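Local coordinates for dual specificity protein phosphatase 12 (Homo sapiens, PDB 4KI9) that removes phosphate from phosphotyrosine, phosphoserine and phosphothreonine residues of proteins, the catalytic domain alone being present here, at residues S66-A71 with V97-A102; F103-D108 with K137-M142. The protein carries 2 engineered substitutions. All blocks are in the same frame, centred on the assembly; numbering follows the deposited sequence.

Interaction 1: residues S66-A71 with V97-A102. Engineered in segment 66-71: Ala71 (natural residue Cys).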
loop_
_atom_site.group_PDB
_atom_site.type_symbol
_atom_site.label_atom_id
_atom_site.label_comp_id
_atom_site.label_asym_id
_atom_site.label_seq_id
_atom_site.Cartn_x
_atom_site.Cartn_y
_atom_site.Cartn_z
ATOM N N SER A 66 -8.671 -3.411 -6.467
ATOM C CA SER A 66 -9.897 -2.634 -6.359
ATOM C C SER A 66 -9.816 -1.559 -5.273
ATOM O O SER A 66 -10.554 -0.581 -5.318
ATOM C CB SER A 66 -11.090 -3.564 -6.096
ATOM O OG SER A 66 -11.301 -4.434 -7.209
ATOM N N HIS A 67 -8.905 -1.740 -4.316
ATOM C CA HIS A 67 -8.732 -0.794 -3.199
ATOM C C HIS A 67 -7.590 0.210 -3.361
ATOM O O HIS A 67 -7.391 1.072 -2.493
ATOM C CB HIS A 67 -8.523 -1.568 -1.892
ATOM C CG HIS A 67 -9.629 -2.516 -1.587
ATOM N ND1 HIS A 67 -9.642 -3.814 -2.053
ATOM C CD2 HIS A 67 -10.791 -2.348 -0.915
ATOM C CE1 HIS A 67 -10.746 -4.412 -1.646
ATOM N NE2 HIS A 67 -11.462 -3.545 -0.955
ATOM N N LEU A 68 -6.841 0.113 -4.457
ATOM C CA LEU A 68 -5.618 0.893 -4.606
ATOM C C LEU A 68 -5.837 2.402 -4.702
ATOM O O LEU A 68 -5.075 3.160 -4.123
ATOM C CB LEU A 68 -4.767 0.407 -5.802
ATOM C CG LEU A 68 -4.144 -0.987 -5.682
ATOM C CD1 LEU A 68 -3.356 -1.366 -6.972
ATOM C CD2 LEU A 68 -3.274 -1.087 -4.422
ATOM N N ASP A 69 -6.842 2.847 -5.450
ATOM C CA ASP A 69 -7.100 4.278 -5.521
ATOM C C ASP A 69 -7.497 4.863 -4.153
ATOM O O ASP A 69 -7.049 5.943 -3.813
ATOM C CB ASP A 69 -8.141 4.619 -6.583
ATOM C CG ASP A 69 -7.557 4.627 -8.009
ATOM O OD1 ASP A 69 -8.345 4.597 -8.965
ATOM O OD2 ASP A 69 -6.322 4.663 -8.176
ATOM N N ARG A 70 -8.303 4.136 -3.374
ATOM C CA ARG A 70 -8.674 4.566 -2.011
ATOM C C ARG A 70 -7.441 4.648 -1.107
ATOM O O ARG A 70 -7.248 5.608 -0.353
ATOM C CB ARG A 70 -9.650 3.564 -1.385
ATOM C CG ARG A 70 -11.091 3.586 -1.917
ATOM C CD ARG A 70 -11.826 2.294 -1.452
ATOM N NE ARG A 70 -13.269 2.380 -1.638
ATOM C CZ ARG A 70 -14.166 1.534 -1.121
ATOM N NH1 ARG A 70 -13.791 0.499 -0.366
ATOM N NH2 ARG A 70 -15.457 1.726 -1.364
ATOM N N ALA A 71 -6.602 3.630 -1.182
ATOM C CA ALA A 71 -5.415 3.572 -0.349
ATOM C C ALA A 71 -4.475 4.707 -0.718
ATOM O O ALA A 71 -3.979 5.424 0.156
ATOM C CB ALA A 71 -4.712 2.226 -0.542
ATOM N N VAL A 97 3.938 -3.482 1.208
ATOM C CA VAL A 97 4.831 -3.246 0.080
ATOM C C VAL A 97 4.074 -2.959 -1.223
ATOM O O VAL A 97 4.424 -2.039 -1.955
ATOM C CB VAL A 97 5.799 -4.448 -0.115
ATOM C CG1 VAL A 97 6.526 -4.346 -1.436
ATOM C CG2 VAL A 97 6.796 -4.506 1.042
ATOM N N ALA A 98 3.033 -3.739 -1.506
ATOM C CA ALA A 98 2.183 -3.482 -2.673
ATOM C C ALA A 98 1.527 -2.090 -2.626
ATOM O O ALA A 98 1.491 -1.362 -3.630
ATOM C CB ALA A 98 1.123 -4.570 -2.805
ATOM N N ILE A 99 1.018 -1.712 -1.459
ATOM C CA ILE A 99 0.368 -0.407 -1.320
ATOM C C ILE A 99 1.359 0.729 -1.546
ATOM O O ILE A 99 1.066 1.689 -2.256
ATOM C CB ILE A 99 -0.298 -0.239 0.070
ATOM C CG1 ILE A 99 -1.451 -1.229 0.238
ATOM C CG2 ILE A 99 -0.806 1.188 0.275
ATOM C CD1 ILE A 99 -2.511 -1.157 -0.857
ATOM N N ILE A 100 2.527 0.637 -0.922
ATOM C CA ILE A 100 3.551 1.667 -1.116
ATOM C C ILE A 100 3.933 1.778 -2.588
ATOM O O ILE A 100 4.027 2.881 -3.138
ATOM C CB ILE A 100 4.815 1.360 -0.289
ATOM C CG1 ILE A 100 4.498 1.468 1.198
ATOM C CG2 ILE A 100 5.939 2.332 -0.648
ATOM C CD1 ILE A 100 4.137 2.887 1.620
ATOM N N THR A 101 4.140 0.626 -3.223
ATOM C CA THR A 101 4.506 0.598 -4.633
ATOM C C THR A 101 3.435 1.295 -5.472
ATOM O O THR A 101 3.753 2.113 -6.342
ATOM C CB THR A 101 4.759 -0.833 -5.137
ATOM O OG1 THR A 101 5.754 -1.460 -4.311
ATOM C CG2 THR A 101 5.261 -0.820 -6.599
ATOM N N ALA A 102 2.166 1.006 -5.181
ATOM C CA ALA A 102 1.077 1.624 -5.923
ATOM C C ALA A 102 1.112 3.141 -5.750
ATOM O O ALA A 102 0.888 3.901 -6.698
ATOM C CB ALA A 102 -0.270 1.059 -5.476
#

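Interaction 2: residues F103-D108 with K137-M142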
loop_
_atom_site.group_PDB
_atom_site.type_symbol
_atom_site.label_atom_id
_atom_site.label_comp_id
_atom_site.label_asym_id
_atom_site.label_seq_id
_atom_site.Cartn_x
_atom_site.Cartn_y
_atom_site.Cartn_z
ATOM N N PHE A 103 1.400 3.584 -4.540
ATOM C CA PHE A 103 1.481 5.021 -4.274
ATOM C C PHE A 103 2.611 5.681 -5.065
ATOM O O PHE A 103 2.444 6.748 -5.654
ATOM C CB PHE A 103 1.712 5.254 -2.788
ATOM C CG PHE A 103 1.950 6.693 -2.439
ATOM C CD1 PHE A 103 0.873 7.555 -2.234
ATOM C CD2 PHE A 103 3.243 7.187 -2.326
ATOM C CE1 PHE A 103 1.093 8.882 -1.913
ATOM C CE2 PHE A 103 3.467 8.503 -2.022
ATOM C CZ PHE A 103 2.390 9.356 -1.808
ATOM N N LEU A 104 3.772 5.045 -5.054
ATOM C CA LEU A 104 4.910 5.529 -5.821
ATOM C C LEU A 104 4.566 5.538 -7.302
ATOM O O LEU A 104 4.842 6.506 -7.988
ATOM C CB LEU A 104 6.146 4.667 -5.564
ATOM C CG LEU A 104 6.746 4.755 -4.164
ATOM C CD1 LEU A 104 7.985 3.870 -4.043
ATOM C CD2 LEU A 104 7.076 6.224 -3.805
ATOM N N MET A 105 3.938 4.468 -7.783
ATOM C CA MET A 105 3.512 4.395 -9.177
ATOM C C MET A 105 2.594 5.555 -9.571
ATOM O O MET A 105 2.830 6.237 -10.568
ATOM C CB MET A 105 2.796 3.061 -9.455
ATOM C CG MET A 105 3.709 1.834 -9.436
ATOM S SD MET A 105 2.788 0.292 -9.512
ATOM C CE MET A 105 2.010 0.445 -11.119
ATOM N N LYS A 106 1.536 5.773 -8.804
ATOM C CA LYS A 106 0.543 6.774 -9.180
ATOM C C LYS A 106 1.048 8.204 -9.026
ATOM O O LYS A 106 0.864 9.022 -9.929
ATOM C CB LYS A 106 -0.767 6.561 -8.410
ATOM C CG LYS A 106 -1.907 7.429 -8.917
ATOM C CD LYS A 106 -3.239 7.083 -8.259
ATOM C CE LYS A 106 -4.378 7.745 -9.025
ATOM N NZ LYS A 106 -5.718 7.231 -8.640
ATOM N N THR A 107 1.695 8.515 -7.905
ATOM C CA THR A 107 2.181 9.883 -7.686
ATOM C C THR A 107 3.264 10.287 -8.690
ATOM O O THR A 107 3.230 11.387 -9.246
ATOM C CB THR A 107 2.685 10.128 -6.248
ATOM O OG1 THR A 107 3.677 9.156 -5.896
ATOM C CG2 THR A 107 1.534 10.058 -5.257
ATOM N N ASP A 108 4.205 9.383 -8.937
ATOM C CA ASP A 108 5.309 9.662 -9.841
ATOM C C ASP A 108 5.040 9.255 -11.292
ATOM O O ASP A 108 5.880 9.500 -12.165
ATOM C CB ASP A 108 6.579 8.953 -9.363
ATOM C CG ASP A 108 7.053 9.439 -8.014
ATOM O OD1 ASP A 108 7.881 8.741 -7.393
ATOM O OD2 ASP A 108 6.595 10.506 -7.564
ATOM N N LYS A 137 0.598 -4.464 -12.275
ATOM C CA LYS A 137 0.791 -4.347 -13.718
ATOM C C LYS A 137 -0.509 -3.912 -14.381
ATOM O O LYS A 137 -0.505 -3.063 -15.273
ATOM C CB LYS A 137 1.324 -5.670 -14.307
ATOM C CG LYS A 137 2.769 -5.903 -13.905
ATOM C CD LYS A 137 3.342 -7.195 -14.476
ATOM C CE LYS A 137 4.758 -7.390 -13.971
ATOM N NZ LYS A 137 5.192 -8.809 -14.039
ATOM N N LEU A 138 -1.631 -4.461 -13.908
ATOM C CA LEU A 138 -2.940 -4.049 -14.405
ATOM C C LEU A 138 -3.218 -2.586 -14.080
ATOM O O LEU A 138 -3.741 -1.855 -14.908
ATOM C CB LEU A 138 -4.046 -4.914 -13.810
ATOM C CG LEU A 138 -3.946 -6.413 -14.113
ATOM C CD1 LEU A 138 -5.221 -7.083 -13.707
ATOM C CD2 LEU A 138 -3.646 -6.678 -15.588
ATOM N N TYR A 139 -2.884 -2.184 -12.857
ATOM C CA TYR A 139 -2.991 -0.794 -12.409
ATOM C C TYR A 139 -2.260 0.164 -13.361
ATOM O O TYR A 139 -2.826 1.159 -13.788
ATOM C CB TYR A 139 -2.411 -0.682 -10.999
ATOM C CG TYR A 139 -2.782 0.556 -10.188
ATOM C CD1 TYR A 139 -4.112 0.934 -10.010
ATOM C CD2 TYR A 139 -1.795 1.291 -9.536
ATOM C CE1 TYR A 139 -4.450 2.038 -9.226
ATOM C CE2 TYR A 139 -2.119 2.403 -8.754
ATOM C CZ TYR A 139 -3.445 2.759 -8.595
ATOM O OH TYR A 139 -3.771 3.847 -7.820
ATOM N N GLN A 140 -1.008 -0.144 -13.689
ATOM C CA GLN A 140 -0.249 0.628 -14.677
ATOM C C GLN A 140 -0.948 0.610 -16.046
ATOM O O GLN A 140 -1.174 1.658 -16.664
ATOM C CB GLN A 140 1.175 0.069 -14.809
ATOM C CG GLN A 140 2.029 0.730 -15.902
ATOM C CD GLN A 140 3.414 0.110 -16.010
ATOM O OE1 GLN A 140 3.895 -0.526 -15.070
ATOM N NE2 GLN A 140 4.060 0.293 -17.163
ATOM N N ALA A 141 -1.299 -0.583 -16.510
ATOM C CA ALA A 141 -1.950 -0.724 -17.811
ATOM C C ALA A 141 -3.244 0.090 -17.901
ATOM O O ALA A 141 -3.621 0.532 -18.980
ATOM C CB ALA A 141 -2.216 -2.201 -18.125
ATOM N N MET A 142 -3.915 0.294 -16.769
ATOM C CA MET A 142 -5.124 1.126 -16.729
ATOM C C MET A 142 -4.827 2.633 -16.604
ATOM O O MET A 142 -5.737 3.458 -16.576
ATOM C CB MET A 142 -6.056 0.674 -15.593
ATOM C CG MET A 142 -6.761 -0.674 -15.834
ATOM S SD MET A 142 -7.955 -1.102 -14.520
ATOM C CE MET A 142 -6.832 -1.439 -13.169
#

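Interaction 1: residues S66-A71 with V97-A102
Leu68 and Ile99 meet methyl to methyl where the first turn of helix 68-80 comes up against helix 95-108, with Leu68 CD2 3.6 Å from Ile99 CD1. Leu68 is placed for this by a CG anti to its own carbonyl carbon (chi1 -67°), which carries the fork of the leucine closer to the second helix than its CB alone would bring it. The same CD2 lies 3.8 Å from Ala102 CB, one turn on from Ile99, so a single methyl bridges two successive positions on one face of helix 95-108. Ala71, an engineered replacement for cysteine, points back toward the contact: its CB is 4.0 Å from Ile99 CD1 and 4.1 Å from Ile99 CG2, touching both branches of that side chain. Ile99 CD1 therefore packs against Leu68 and Ala71 together, and the whole interface is apolar and buried. On the other helix, Thr101 OG1 gives a 2.8 Å hydrogen bond to Val97 O, which the backbone N of Thr101 also reaches, from the opposite face of the carbonyl plane. This ties up the hydroxyl within its own helix. Helix 95-108 is the one that follows the phosphate-binding loop of the protein tyrosine phosphatase fold; the side chains of Ile99 and the substrate-binding Arg95 are about 6 Å apart. Around the contact, Leu136 of helix 130-141 touches both Leu68 and Ala102, helix 112-122 lies against Val97, Ile100 and Thr101 through Leu119, and strand 8-11 meets Val97 and Ile100 through Phe10.

Interaction 2: residues F103-D108 with K137-M142
Helical segments 103-108 and 137-141 run almost parallel, 12° between their directions and 10.9 Å between their axes, with Met105 and Gln140 nearest in backbone. They belong to the helical part of the dual specificity phosphatase fold, and the gap between them is spanned by long side chains. Met105 sends its end methyl across: the chain runs out with CG anti to the carbonyl carbon, then bends at chi3 (63°) to set CE 3.8 Å from Gln140 CB. The same methyl lies at the edge of the Tyr139 ring, 4.2 Å from CD2. The Met105 and Gln140 side chains cross at about a right angle, and CE is the Met105 atom that does the touching. Gln140 has its polar partner elsewhere, its OE1 accepting from the backbone N of Phe112 at the start of helix 112-122. Lys106 works differently. Its chain is extended, with CG anti to the backbone N (chi1 -171°), and it passes across the hydroxyl end of the tyrosine at about a right angle. The two polar ends share a partner on helix 68-80, Asp69 OD2, which makes a salt bridge with Lys106 NZ and probably a hydrogen bond with Tyr139 OH. Both are thus gathered round one carboxylate oxygen, which is likely to be stabilised as an anion by the ammonium group. An alanine here in place of Lys106 would remove the ammonium and the methylenes beyond CB, and would probably leave Asp69 OD2 without its ionic mate and the Tyr139 hydroxyl without the aliphatic chain lying against it. The closest approach of that chain is at its third methylene, where Lys106 CD comes to 3.3 Å from Tyr139 OH.

Overall arrangement
Coming from the N terminus, the chain first reaches 66-71, then runs through the rest of helix 68-80, strand 84-88 and the phosphate-binding loop before interaction 1 closes that 25-residue excursion on helix 95-108. Interaction 2 opens directly afterwards on the same helix, and its loop, carrying helix 112-122, closes on the end of helix 130-141. The two loops follow in series, neither enclosing nor crossing the other, with helix 95-108 as their common member. They also touch: Asp69 of 66-71 reaches Lys106 and Tyr139 of interaction 2, and Leu68 CD1 packs 3.8 Å from Tyr139 CG. Helices 68-80, 95-108 and 130-141 are thereby joined as one packed group.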